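PDB 4P0F: serine protease inhibitor 4, isoform B from Drosophila melanogaster, which probably inhibits serine and cysteine endopeptidases and is captured here in the cleaved state. Local coordinates for residues G27-E32 and A276-E281; D217-E222 and L236-T241; P359-L364 and W374-R379. All coordinates share one frame; numbering follows the deposited sequence.

Interaction 1 (G27-E32 and A276-E281)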
ATOM      1  N   GLY A  27      -5.149  -9.150 -11.729  1.00 34.52           N
ATOM      2  CA  GLY A  27      -4.923  -9.778 -13.014  1.00 39.93           C
ATOM      3  C   GLY A  27      -3.598 -10.513 -13.060  1.00 34.68           C
ATOM      4  O   GLY A  27      -3.495 -11.563 -13.685  1.00 37.93           O
ATOM      5  N   GLN A  28      -2.580  -9.961 -12.404  1.00 34.47           N
ATOM      6  CA  GLN A  28      -1.243 -10.552 -12.429  1.00 34.64           C
ATOM      7  C   GLN A  28      -1.149 -11.743 -11.470  1.00 37.18           C
ATOM      8  O   GLN A  28      -0.373 -12.669 -11.703  1.00 44.58           O
ATOM      9  CB  GLN A  28      -0.177  -9.495 -12.077  1.00 41.54           C
ATOM     10  CG  GLN A  28       1.264  -9.923 -12.371  1.00 50.49           C
ATOM     11  CD  GLN A  28       2.313  -8.918 -11.883  1.00 43.39           C
ATOM     12  OE1 GLN A  28       2.118  -7.703 -11.960  1.00 34.76           O
ATOM     13  NE2 GLN A  28       3.433  -9.434 -11.376  1.00 35.34           N
ATOM     14  N   LYS A  29      -1.948 -11.714 -10.402  1.00 47.87           N
ATOM     15  CA  LYS A  29      -1.890 -12.732  -9.346  1.00 45.64           C
ATOM     16  C   LYS A  29      -3.299 -13.137  -8.885  1.00 34.55           C
ATOM     17  O   LYS A  29      -3.705 -12.822  -7.766  1.00 37.53           O
ATOM     18  CB  LYS A  29      -1.076 -12.210  -8.153  1.00 51.24           C
ATOM     19  CG  LYS A  29       0.261 -11.577  -8.533  1.00 63.98           C
ATOM     20  CD  LYS A  29       1.426 -12.202  -7.791  1.00 71.71           C
ATOM     21  CE  LYS A  29       2.720 -11.468  -8.106  1.00 72.61           C
ATOM     22  NZ  LYS A  29       3.625 -11.379  -6.928  1.00 63.80           N
ATOM     23  N   PRO A  30      -4.043 -13.857  -9.747  1.00 38.99           N
ATOM     24  CA  PRO A  30      -5.495 -14.072  -9.610  1.00 43.72           C
ATOM     25  C   PRO A  30      -5.975 -14.840  -8.369  1.00 67.14           C
ATOM     26  O   PRO A  30      -7.035 -14.494  -7.849  1.00 89.50           O
ATOM     27  CB  PRO A  30      -5.849 -14.861 -10.879  1.00 45.82           C
ATOM     28  CG  PRO A  30      -4.566 -15.450 -11.346  1.00 49.41           C
ATOM     29  CD  PRO A  30      -3.517 -14.456 -10.984  1.00 44.98           C
ATOM     30  N   GLY A  31      -5.235 -15.845  -7.911  1.00 51.13           N
ATOM     31  CA  GLY A  31      -5.709 -16.701  -6.833  1.00 48.82           C
ATOM     32  C   GLY A  31      -5.077 -16.434  -5.478  1.00 42.85           C
ATOM     33  O   GLY A  31      -5.126 -17.289  -4.592  1.00 59.38           O
ATOM     34  N   GLU A  32      -4.504 -15.244  -5.314  1.00 35.27           N
ATOM     35  CA  GLU A  32      -3.705 -14.919  -4.136  1.00 31.40           C
ATOM     36  C   GLU A  32      -4.369 -13.896  -3.235  1.00 30.15           C
ATOM     37  O   GLU A  32      -5.097 -13.016  -3.704  1.00 28.97           O
ATOM     38  CB  GLU A  32      -2.335 -14.387  -4.564  1.00 31.70           C
ATOM     39  CG  GLU A  32      -1.431 -15.455  -5.159  1.00 54.14           C
ATOM     40  CD  GLU A  32      -0.048 -14.929  -5.503  1.00 63.57           C
ATOM     41  OE1 GLU A  32       0.404 -13.965  -4.853  1.00 49.07           O
ATOM     42  OE2 GLU A  32       0.585 -15.481  -6.427  1.00 75.68           O
ATOM     43  N   ALA A 276      -1.960 -12.207   5.985  1.00 20.87           N
ATOM     44  CA  ALA A 276      -1.548 -12.314   4.598  1.00 18.24           C
ATOM     45  C   ALA A 276      -0.230 -11.579   4.404  1.00 20.09           C
ATOM     46  O   ALA A 276       0.055 -10.608   5.100  1.00 18.94           O
ATOM     47  CB  ALA A 276      -2.627 -11.762   3.679  1.00 18.28           C
ATOM     48  N   GLU A 277       0.582 -12.081   3.480  1.00 19.06           N
ATOM     49  CA  GLU A 277       1.838 -11.440   3.107  1.00 17.25           C
ATOM     50  C   GLU A 277       1.902 -11.450   1.593  1.00 19.54           C
ATOM     51  O   GLU A 277       1.516 -12.439   0.971  1.00 22.61           O
ATOM     52  CB  GLU A 277       3.040 -12.171   3.696  1.00 27.81           C
ATOM     53  CG  GLU A 277       2.820 -12.722   5.088  1.00 59.68           C
ATOM     54  CD  GLU A 277       4.094 -13.273   5.705  1.00 75.98           C
ATOM     55  OE1 GLU A 277       5.193 -12.901   5.239  1.00 75.77           O
ATOM     56  OE2 GLU A 277       3.992 -14.082   6.652  1.00 81.90           O
ATOM     57  N   PHE A 278       2.400 -10.370   0.996  1.00 18.83           N
ATOM     58  CA  PHE A 278       2.400 -10.239  -0.447  1.00 15.69           C
ATOM     59  C   PHE A 278       3.620  -9.450  -0.875  1.00 17.69           C
ATOM     60  O   PHE A 278       4.006  -8.486  -0.210  1.00 18.65           O
ATOM     61  CB  PHE A 278       1.118  -9.546  -0.914  1.00 16.42           C
ATOM     62  CG  PHE A 278       0.989  -9.420  -2.405  1.00 14.12           C
ATOM     63  CD1 PHE A 278       0.691 -10.524  -3.186  1.00 20.01           C
ATOM     64  CD2 PHE A 278       1.139  -8.196  -3.021  1.00 17.84           C
ATOM     65  CE1 PHE A 278       0.558 -10.408  -4.546  1.00 28.01           C
ATOM     66  CE2 PHE A 278       0.998  -8.079  -4.387  1.00 16.53           C
ATOM     67  CZ  PHE A 278       0.713  -9.179  -5.145  1.00 20.75           C
ATOM     68  N   GLN A 279       4.246  -9.894  -1.956  1.00 19.12           N
ATOM     69  CA  GLN A 279       5.380  -9.174  -2.514  1.00 17.73           C
ATOM     70  C   GLN A 279       5.299  -9.202  -4.027  1.00 17.92           C
ATOM     71  O   GLN A 279       4.875 -10.198  -4.622  1.00 19.85           O
ATOM     72  CB  GLN A 279       6.696  -9.762  -2.031  1.00 20.75           C
ATOM     73  CG  GLN A 279       6.976 -11.187  -2.432  1.00 30.96           C
ATOM     74  CD  GLN A 279       8.265 -11.706  -1.803  1.00 50.84           C
ATOM     75  OE1 GLN A 279       8.328 -11.961  -0.599  1.00 62.56           O
ATOM     76  NE2 GLN A 279       9.304 -11.839  -2.615  1.00 44.63           N
ATOM     77  N   VAL A 280       5.707  -8.098  -4.638  1.00 15.57           N
ATOM     78  CA  VAL A 280       5.617  -7.943  -6.071  1.00 15.57           C
ATOM     79  C   VAL A 280       6.606  -6.896  -6.557  1.00 16.25           C
ATOM     80  O   VAL A 280       6.888  -5.924  -5.845  1.00 18.18           O
ATOM     81  CB  VAL A 280       4.183  -7.534  -6.501  1.00 17.86           C
ATOM     82  CG1 VAL A 280       3.803  -6.178  -5.918  1.00 20.07           C
ATOM     83  CG2 VAL A 280       4.041  -7.533  -8.010  1.00 24.41           C
ATOM     84  N   GLU A 281       7.156  -7.122  -7.747  1.00 17.60           N
ATOM     85  CA  GLU A 281       7.942  -6.111  -8.431  1.00 16.44           C
ATOM     86  C   GLU A 281       6.947  -5.397  -9.359  1.00 16.78           C
ATOM     87  O   GLU A 281       6.246  -6.044 -10.144  1.00 16.55           O
ATOM     88  CB  GLU A 281       9.135  -6.733  -9.181  1.00 18.26           C
ATOM     89  CG  GLU A 281      10.225  -5.735  -9.579  1.00 20.38           C
ATOM     90  CD  GLU A 281       9.827  -4.861 -10.740  1.00 25.45           C
ATOM     91  OE1 GLU A 281       9.072  -5.340 -11.600  1.00 22.72           O
ATOM     92  OE2 GLU A 281      10.280  -3.699 -10.803  1.00 24.23           O
TER
HETATM   93  O   HOH W   1       4.023  -5.573 -11.676  1.00 20.48           O
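Lys29 lays its aliphatic chain against the Phe278 ring, with CD 3.8 Å from Phe278 CE1 in an oblique crossing. Its CG stands anti to the carbonyl carbon (chi1 -48°), and the bend at chi2 (-126°) brings CD against the ring. Beyond the ring the ammonium comes to 2.9 Å from Gln279 O (Lys29 NZ), beside Val280 CB. A long chain that is greasy for most of its length and charged at its tip suits this half-buried border. Glu32 meets the same ring differently: its OE1 lies in the ring plane at the edge, 3.6 Å from Phe278 CE1, where the slightly positive ring hydrogens would suit a carboxylate oxygen. An alanine in place of Lys29 would probably leave the CE1 and CZ side of Phe278 without its aliphatic neighbour and Gln279 O without a nearby positive charge. On the other flank Gln28 NE2 is 3.9 Å from Val280 CG2, while a water lies between Gln28 OE1 and Glu281 O. Lys29 to Glu32 form a type I turn, with Pro30 well suited to its second position. The whole is the serpin arrangement in which the end of the first long helix turns over an outer strand of the large central sheet A.

Interaction 2 (D217-E222 and L236-T241)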
ATOM      1  N   ASP A 217     -24.051  -5.449  -5.893  1.00 21.09           N
ATOM      2  CA  ASP A 217     -24.406  -6.783  -5.381  1.00 22.52           C
ATOM      3  C   ASP A 217     -23.513  -7.160  -4.206  1.00 22.26           C
ATOM      4  O   ASP A 217     -22.969  -8.275  -4.138  1.00 23.83           O
ATOM      5  CB  ASP A 217     -24.306  -7.855  -6.468  1.00 25.45           C
ATOM      6  CG  ASP A 217     -25.065  -9.134  -6.108  1.00 46.42           C
ATOM      7  OD1 ASP A 217     -26.141  -9.050  -5.466  1.00 39.35           O
ATOM      8  OD2 ASP A 217     -24.592 -10.228  -6.479  1.00 65.02           O
ATOM      9  N   ALA A 218     -23.379  -6.228  -3.274  1.00 20.72           N
ATOM     10  CA  ALA A 218     -22.506  -6.427  -2.130  1.00 18.46           C
ATOM     11  C   ALA A 218     -23.049  -5.743  -0.882  1.00 20.47           C
ATOM     12  O   ALA A 218     -24.075  -5.061  -0.921  1.00 19.74           O
ATOM     13  CB  ALA A 218     -21.118  -5.913  -2.445  1.00 18.36           C
ATOM     14  N   MET A 219     -22.361  -5.965   0.231  1.00 20.30           N
ATOM     15  CA  MET A 219     -22.626  -5.241   1.461  1.00 18.65           C
ATOM     16  C   MET A 219     -21.294  -4.826   2.041  1.00 21.27           C
ATOM     17  O   MET A 219     -20.261  -5.430   1.736  1.00 19.24           O
ATOM     18  CB  MET A 219     -23.415  -6.099   2.456  1.00 19.38           C
ATOM     19  CG  MET A 219     -24.746  -6.584   1.937  1.00 26.59           C
ATOM     20  SD  MET A 219     -25.564  -7.753   3.047  1.00 31.73           S
ATOM     21  CE  MET A 219     -27.002  -8.114   2.040  1.00 60.48           C
ATOM     22  N   ALA A 220     -21.300  -3.779   2.857  1.00 17.54           N
ATOM     23  CA  ALA A 220     -20.062  -3.307   3.445  1.00 17.72           C
ATOM     24  C   ALA A 220     -20.236  -2.982   4.912  1.00 17.71           C
ATOM     25  O   ALA A 220     -21.330  -2.664   5.365  1.00 17.23           O
ATOM     26  CB  ALA A 220     -19.541  -2.087   2.694  1.00 18.61           C
ATOM     27  N   LEU A 221     -19.120  -3.046   5.631  1.00 17.16           N
ATOM     28  CA  LEU A 221     -19.068  -2.820   7.063  1.00 19.60           C
ATOM     29  C   LEU A 221     -17.745  -2.135   7.366  1.00 18.01           C
ATOM     30  O   LEU A 221     -16.727  -2.420   6.723  1.00 17.43           O
ATOM     31  CB  LEU A 221     -19.195  -4.153   7.838  1.00 21.15           C
ATOM     32  CG  LEU A 221     -19.500  -4.117   9.335  1.00 40.76           C
ATOM     33  CD1 LEU A 221     -20.948  -3.744   9.577  1.00 50.39           C
ATOM     34  CD2 LEU A 221     -19.194  -5.467   9.962  1.00 44.80           C
ATOM     35  N   GLU A 222     -17.773  -1.196   8.303  1.00 17.79           N
ATOM     36  CA  GLU A 222     -16.561  -0.553   8.787  1.00 16.52           C
ATOM     37  C   GLU A 222     -16.340  -0.860  10.262  1.00 16.02           C
ATOM     38  O   GLU A 222     -17.239  -0.684  11.081  1.00 18.49           O
ATOM     39  CB  GLU A 222     -16.630   0.954   8.591  1.00 25.53           C
ATOM     40  CG  GLU A 222     -15.582   1.471   7.663  1.00 29.84           C
ATOM     41  CD  GLU A 222     -15.676   2.962   7.439  1.00 24.11           C
ATOM     42  OE1 GLU A 222     -16.217   3.683   8.311  1.00 23.46           O
ATOM     43  OE2 GLU A 222     -15.205   3.399   6.379  1.00 25.18           O
ATOM     44  N   LEU A 236     -18.165  -7.161   0.964  1.00 15.43           N
ATOM     45  CA  LEU A 236     -18.492  -8.572   0.872  1.00 16.14           C
ATOM     46  C   LEU A 236     -19.496  -8.818  -0.255  1.00 19.97           C
ATOM     47  O   LEU A 236     -20.631  -8.335  -0.185  1.00 20.42           O
ATOM     48  CB  LEU A 236     -19.080  -9.041   2.205  1.00 17.03           C
ATOM     49  CG  LEU A 236     -19.439 -10.508   2.343  1.00 16.94           C
ATOM     50  CD1 LEU A 236     -18.204 -11.391   2.289  1.00 18.77           C
ATOM     51  CD2 LEU A 236     -20.198 -10.721   3.669  1.00 21.08           C
ATOM     52  N   PRO A 237     -19.097  -9.566  -1.296  1.00 17.41           N
ATOM     53  CA  PRO A 237     -20.079  -9.930  -2.326  1.00 21.04           C
ATOM     54  C   PRO A 237     -21.267 -10.683  -1.732  1.00 21.96           C
ATOM     55  O   PRO A 237     -21.097 -11.382  -0.731  1.00 22.93           O
ATOM     56  CB  PRO A 237     -19.286 -10.834  -3.275  1.00 22.04           C
ATOM     57  CG  PRO A 237     -17.853 -10.488  -3.042  1.00 21.06           C
ATOM     58  CD  PRO A 237     -17.746 -10.063  -1.610  1.00 22.54           C
ATOM     59  N   ASN A 238     -22.444 -10.549  -2.333  1.00 23.71           N
ATOM     60  CA  ASN A 238     -23.624 -11.260  -1.833  1.00 23.07           C
ATOM     61  C   ASN A 238     -23.582 -12.753  -2.153  1.00 38.52           C
ATOM     62  O   ASN A 238     -24.287 -13.540  -1.524  1.00 40.12           O
ATOM     63  CB  ASN A 238     -24.912 -10.663  -2.412  1.00 24.68           C
ATOM     64  CG  ASN A 238     -25.219  -9.272  -1.881  1.00 27.81           C
ATOM     65  OD1 ASN A 238     -24.734  -8.865  -0.828  1.00 25.82           O
ATOM     66  ND2 ASN A 238     -26.060  -8.540  -2.610  1.00 31.27           N
ATOM     67  N   THR A 239     -22.776 -13.137  -3.142  1.00 25.65           N
ATOM     68  CA  THR A 239     -22.656 -14.541  -3.538  1.00 29.14           C
ATOM     69  C   THR A 239     -21.253 -15.057  -3.259  1.00 28.76           C
ATOM     70  O   THR A 239     -20.286 -14.302  -3.259  1.00 27.97           O
ATOM     71  CB  THR A 239     -22.963 -14.759  -5.032  1.00 31.42           C
ATOM     72  OG1 THR A 239     -22.005 -14.043  -5.819  1.00 34.05           O
ATOM     73  CG2 THR A 239     -24.375 -14.297  -5.379  1.00 35.08           C
ATOM     74  N   LYS A 240     -21.149 -16.359  -3.041  1.00 31.77           N
ATOM     75  CA  LYS A 240     -19.886 -16.960  -2.649  1.00 30.03           C
ATOM     76  C   LYS A 240     -18.815 -16.824  -3.729  1.00 36.88           C
ATOM     77  O   LYS A 240     -17.630 -16.727  -3.421  1.00 34.18           O
ATOM     78  CB  LYS A 240     -20.113 -18.433  -2.293  1.00 35.30           C
ATOM     79  CG  LYS A 240     -21.222 -18.593  -1.269  1.00 52.33           C
ATOM     80  CD  LYS A 240     -21.167 -19.918  -0.534  1.00 62.70           C
ATOM     81  CE  LYS A 240     -22.067 -19.897   0.698  1.00 78.88           C
ATOM     82  NZ  LYS A 240     -21.682 -18.825   1.670  1.00 86.21           N
ATOM     83  N   THR A 241     -19.241 -16.793  -4.987  1.00 33.51           N
ATOM     84  CA  THR A 241     -18.318 -16.744  -6.114  1.00 32.14           C
ATOM     85  C   THR A 241     -18.208 -15.336  -6.704  1.00 30.09           C
ATOM     86  O   THR A 241     -17.729 -15.164  -7.824  1.00 31.94           O
ATOM     87  CB  THR A 241     -18.770 -17.705  -7.225  1.00 35.80           C
ATOM     88  OG1 THR A 241     -20.123 -17.404  -7.582  1.00 38.82           O
ATOM     89  CG2 THR A 241     -18.693 -19.155  -6.758  1.00 38.80           C
TER
HETATM   90  O   HOH W   2     -22.260 -11.107  -5.518  1.00 28.14           O
HETATM   91  O   HOH W   3     -26.656  -5.861  -1.996  1.00 24.03           O
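Asn238 reaches back over the start of strand 218-224, its CG anti to the carbonyl carbon (chi1 -69°). CB lies 3.5 Å from Asp217 O, the acceptor that also takes the backbone N-H of Asn238. CG follows over the Asp217 peptide, and there the amide divides. Asn238 OD1 rests against Ala218 C and Met219 CG, the latter 3.6 Å away, with the extended methionine chain crossing it at about a right angle. Asn238 ND2 has two polar partners: it donates to Asp217 OD1 at 2.9 Å and to a water, which in turn donates to Ala218 O. The amide and carboxylate planes are nearly perpendicular (86°), and Asn238 ND2 meets Asp217 OD1 from above the carboxylate plane. Asp217 OD2 accepts from a second water, 2.7 Å away, that also bonds Thr239 OG1.

Behind this polar end the strands pair antiparallel, as the hairpin 218-224/230-237 of serpin sheet B. Met219 and Leu236 exchange two backbone bonds, and the one from Leu236 N to Met219 O is almost straight (178°); both side chains turn to the face covered by Phe354. Alanine suits its place, Ala218 CB lying 3.3 Å from Leu236 O. Asp217 and Ala218 together face Leu213 in a G1 beta bulge. With an amide N-H and a water serving its two oxygens, the Asp217 carboxylate probably stays ionised, and Asn238, uncharged yet a donor, can bind it while lying against the methionine.

Interaction 3 (P359-L364 and W374-R379)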
ATOM      1  N   PRO A 359     -14.952 -15.177  -0.179  1.00 18.33           N
ATOM      2  CA  PRO A 359     -13.965 -14.141  -0.522  1.00 18.24           C
ATOM      3  C   PRO A 359     -14.481 -12.703  -0.473  1.00 18.15           C
ATOM      4  O   PRO A 359     -15.614 -12.415  -0.882  1.00 18.69           O
ATOM      5  CB  PRO A 359     -13.553 -14.527  -1.947  1.00 19.91           C
ATOM      6  CG  PRO A 359     -13.671 -16.013  -1.947  1.00 17.88           C
ATOM      7  CD  PRO A 359     -14.926 -16.285  -1.152  1.00 21.06           C
ATOM      8  N   PHE A 360     -13.633 -11.812   0.037  1.00 16.50           N
ATOM      9  CA  PHE A 360     -13.989 -10.415   0.224  1.00 14.39           C
ATOM     10  C   PHE A 360     -12.793  -9.503   0.010  1.00 17.31           C
ATOM     11  O   PHE A 360     -11.642  -9.959  -0.069  1.00 17.79           O
ATOM     12  CB  PHE A 360     -14.595 -10.180   1.618  1.00 15.20           C
ATOM     13  CG  PHE A 360     -13.678 -10.522   2.773  1.00 14.54           C
ATOM     14  CD1 PHE A 360     -12.808  -9.573   3.301  1.00 15.03           C
ATOM     15  CD2 PHE A 360     -13.716 -11.778   3.350  1.00 18.49           C
ATOM     16  CE1 PHE A 360     -11.985  -9.889   4.369  1.00 17.82           C
ATOM     17  CE2 PHE A 360     -12.897 -12.095   4.413  1.00 18.12           C
ATOM     18  CZ  PHE A 360     -12.030 -11.147   4.921  1.00 14.93           C
ATOM     19  N   THR A 361     -13.076  -8.213  -0.138  1.00 17.69           N
ATOM     20  CA  THR A 361     -12.028  -7.217  -0.259  1.00 12.94           C
ATOM     21  C   THR A 361     -12.102  -6.314   0.967  1.00 18.74           C
ATOM     22  O   THR A 361     -13.137  -6.223   1.636  1.00 16.78           O
ATOM     23  CB  THR A 361     -12.141  -6.415  -1.588  1.00 21.21           C
ATOM     24  OG1 THR A 361     -11.071  -5.465  -1.672  1.00 30.31           O
ATOM     25  CG2 THR A 361     -13.428  -5.692  -1.670  1.00 22.29           C
ATOM     26  N   TYR A 362     -10.980  -5.699   1.307  1.00 14.79           N
ATOM     27  CA  TYR A 362     -10.917  -4.859   2.492  1.00 12.49           C
ATOM     28  C   TYR A 362      -9.959  -3.694   2.261  1.00 15.23           C
ATOM     29  O   TYR A 362      -9.049  -3.759   1.426  1.00 17.31           O
ATOM     30  CB  TYR A 362     -10.498  -5.676   3.730  1.00 15.79           C
ATOM     31  CG  TYR A 362      -9.122  -6.282   3.618  1.00 14.09           C
ATOM     32  CD1 TYR A 362      -7.996  -5.541   3.943  1.00 18.60           C
ATOM     33  CD2 TYR A 362      -8.946  -7.575   3.152  1.00 16.04           C
ATOM     34  CE1 TYR A 362      -6.734  -6.076   3.828  1.00 17.76           C
ATOM     35  CE2 TYR A 362      -7.679  -8.122   3.030  1.00 16.78           C
ATOM     36  CZ  TYR A 362      -6.578  -7.365   3.368  1.00 18.76           C
ATOM     37  OH  TYR A 362      -5.314  -7.895   3.238  1.00 20.41           O
ATOM     38  N   VAL A 363     -10.200  -2.622   3.001  1.00 13.52           N
ATOM     39  CA  VAL A 363      -9.420  -1.398   2.925  1.00 14.85           C
ATOM     40  C   VAL A 363      -9.224  -0.853   4.327  1.00 15.96           C
ATOM     41  O   VAL A 363     -10.168  -0.777   5.106  1.00 18.12           O
ATOM     42  CB  VAL A 363     -10.118  -0.322   2.069  1.00 15.88           C
ATOM     43  CG1 VAL A 363      -9.151   0.838   1.780  1.00 15.96           C
ATOM     44  CG2 VAL A 363     -10.644  -0.916   0.780  1.00 17.02           C
ATOM     45  N   LEU A 364      -7.987  -0.504   4.665  1.00 12.11           N
ATOM     46  CA  LEU A 364      -7.714   0.255   5.884  1.00 12.58           C
ATOM     47  C   LEU A 364      -7.738   1.728   5.498  1.00 16.81           C
ATOM     48  O   LEU A 364      -6.882   2.194   4.728  1.00 16.32           O
ATOM     49  CB  LEU A 364      -6.364  -0.134   6.500  1.00 16.19           C
ATOM     50  CG  LEU A 364      -6.237  -1.569   7.013  1.00 30.26           C
ATOM     51  CD1 LEU A 364      -4.888  -1.805   7.689  1.00 27.73           C
ATOM     52  CD2 LEU A 364      -7.351  -1.883   7.987  1.00 31.46           C
ATOM     53  N   TRP A 374      -4.879  -1.983   1.218  1.00 16.29           N
ATOM     54  CA  TRP A 374      -5.945  -2.527   0.395  1.00 17.22           C
ATOM     55  C   TRP A 374      -5.636  -3.995   0.149  1.00 18.03           C
ATOM     56  O   TRP A 374      -4.484  -4.355  -0.114  1.00 15.91           O
ATOM     57  CB  TRP A 374      -6.030  -1.752  -0.917  1.00 15.59           C
ATOM     58  CG  TRP A 374      -7.301  -1.890  -1.675  1.00 17.78           C
ATOM     59  CD1 TRP A 374      -7.833  -3.037  -2.178  1.00 30.50           C
ATOM     60  CD2 TRP A 374      -8.197  -0.831  -2.055  1.00 19.94           C
ATOM     61  NE1 TRP A 374      -9.013  -2.765  -2.826  1.00 34.07           N
ATOM     62  CE2 TRP A 374      -9.255  -1.418  -2.768  1.00 31.12           C
ATOM     63  CE3 TRP A 374      -8.206   0.552  -1.853  1.00 16.84           C
ATOM     64  CZ2 TRP A 374     -10.316  -0.671  -3.278  1.00 35.00           C
ATOM     65  CZ3 TRP A 374      -9.252   1.289  -2.360  1.00 19.49           C
ATOM     66  CH2 TRP A 374     -10.293   0.680  -3.061  1.00 28.45           C
ATOM     67  N   GLY A 375      -6.643  -4.858   0.235  1.00 17.17           N
ATOM     68  CA  GLY A 375      -6.388  -6.260  -0.009  1.00 13.66           C
ATOM     69  C   GLY A 375      -7.604  -7.104  -0.301  1.00 15.65           C
ATOM     70  O   GLY A 375      -8.735  -6.618  -0.329  1.00 16.19           O
ATOM     71  N   SER A 376      -7.324  -8.380  -0.541  1.00 15.89           N
ATOM     72  CA  SER A 376      -8.309  -9.410  -0.827  1.00 15.71           C
ATOM     73  C   SER A 376      -8.067 -10.629   0.035  1.00 16.98           C
ATOM     74  O   SER A 376      -6.925 -10.997   0.284  1.00 21.21           O
ATOM     75  CB  SER A 376      -8.229  -9.855  -2.287  1.00 32.54           C
ATOM     76  OG  SER A 376      -8.714  -8.878  -3.168  1.00 50.45           O
ATOM     77  N   VAL A 377      -9.151 -11.267   0.459  1.00 16.27           N
ATOM     78  CA  VAL A 377      -9.074 -12.611   1.015  1.00 15.75           C
ATOM     79  C   VAL A 377      -9.789 -13.524   0.045  1.00 19.23           C
ATOM     80  O   VAL A 377     -11.006 -13.440  -0.108  1.00 20.34           O
ATOM     81  CB  VAL A 377      -9.697 -12.706   2.411  1.00 20.78           C
ATOM     82  CG1 VAL A 377      -9.632 -14.145   2.918  1.00 19.24           C
ATOM     83  CG2 VAL A 377      -8.969 -11.784   3.378  1.00 19.71           C
ATOM     84  N   VAL A 378      -9.031 -14.394  -0.612  1.00 23.83           N
ATOM     85  CA  VAL A 378      -9.583 -15.255  -1.648  1.00 19.92           C
ATOM     86  C   VAL A 378      -9.510 -16.722  -1.255  1.00 20.59           C
ATOM     87  O   VAL A 378     -10.415 -17.497  -1.544  1.00 30.13           O
ATOM     88  CB  VAL A 378      -8.844 -15.045  -2.984  1.00 31.13           C
ATOM     89  CG1 VAL A 378      -9.390 -15.968  -4.062  1.00 39.43           C
ATOM     90  CG2 VAL A 378      -8.966 -13.591  -3.424  1.00 43.18           C
ATOM     91  N   ARG A 379      -8.417 -17.094  -0.613  1.00 19.98           N
ATOM     92  CA  ARG A 379      -8.200 -18.470  -0.195  1.00 31.82           C
ATOM     93  C   ARG A 379      -7.720 -18.482   1.234  1.00 35.07           C
ATOM     94  O   ARG A 379      -6.789 -17.768   1.575  1.00 28.09           O
ATOM     95  CB  ARG A 379      -7.169 -19.162  -1.091  1.00 37.58           C
ATOM     96  CG  ARG A 379      -7.561 -19.254  -2.553  1.00 63.13           C
ATOM     97  CD  ARG A 379      -6.487 -19.965  -3.363  1.00 69.16           C
ATOM     98  NE  ARG A 379      -6.795 -19.972  -4.791  1.00 72.67           N
ATOM     99  CZ  ARG A 379      -6.091 -20.629  -5.708  1.00 84.29           C
ATOM    100  NH1 ARG A 379      -5.029 -21.344  -5.355  1.00 79.46           N
ATOM    101  NH2 ARG A 379      -6.452 -20.576  -6.983  1.00 89.30           N
TER
HETATM  102  O   HOH W   4      -5.076 -10.143   1.938  1.00 17.72           O
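Tyr362 lays its ring over Gly375, whose CA is 3.8 Å from the ring centroid in a CH-pi contact. Glycine suits the place because a CB would fall 2.3 Å from Tyr362 OH. On the same face of the sheet Val377 CB sits over the Phe360 ring toward its rim; on the other, Val363 CG2 stands 3.7 Å above the centre of the six-membered ring of Trp374. Between the strands, antiparallel backbone bonds join Phe360 to Val377 and Tyr362 to Gly375.

Thr361 adds a side-chain bond: its OG1, anti to the backbone N (chi1 -179°), donates to Gly375 O at 2.9 Å. Tyr362 N reaches that oxygen from the opposite face of its plane.

Farther out, a water in the plane of the Tyr362 ring joins Tyr362 OH and Ser376 O, each 2.6 Å away. Tyr22 of helix 6-28 has a ring that also meets Trp374; Phe274 packs on Phe360 and Val377. The chemistry is thus that of a buried hairpin: aromatic faces take up C-H groups, while Gly375 O is gripped by two donors, and the hydroxyls of Thr361 and Ser376 find a common hydrogen-bonding partner in Tyr22 OH.

In the fold
Interaction 3 lies between the other two, its centre about 12 Å from that of interaction 1 and about 11 Å from that of interaction 2. It touches both: Gly31 O packs 3.2 Å from Arg379 NE, and Pro237 CD 3.3 Å from Pro359 O. Strands 230-237 and 360-366 are neighbours, so interactions 2 and 3 continue one another across serpin sheet B, whereas interaction 1 belongs to the border of sheet A. Interactions 1 and 2 do not meet, their nearest atoms being about 11 Å apart. Strand 328-341, paired between 161-174 and 311-324, corresponds to the inserted reactive loop of a cleaved serpin.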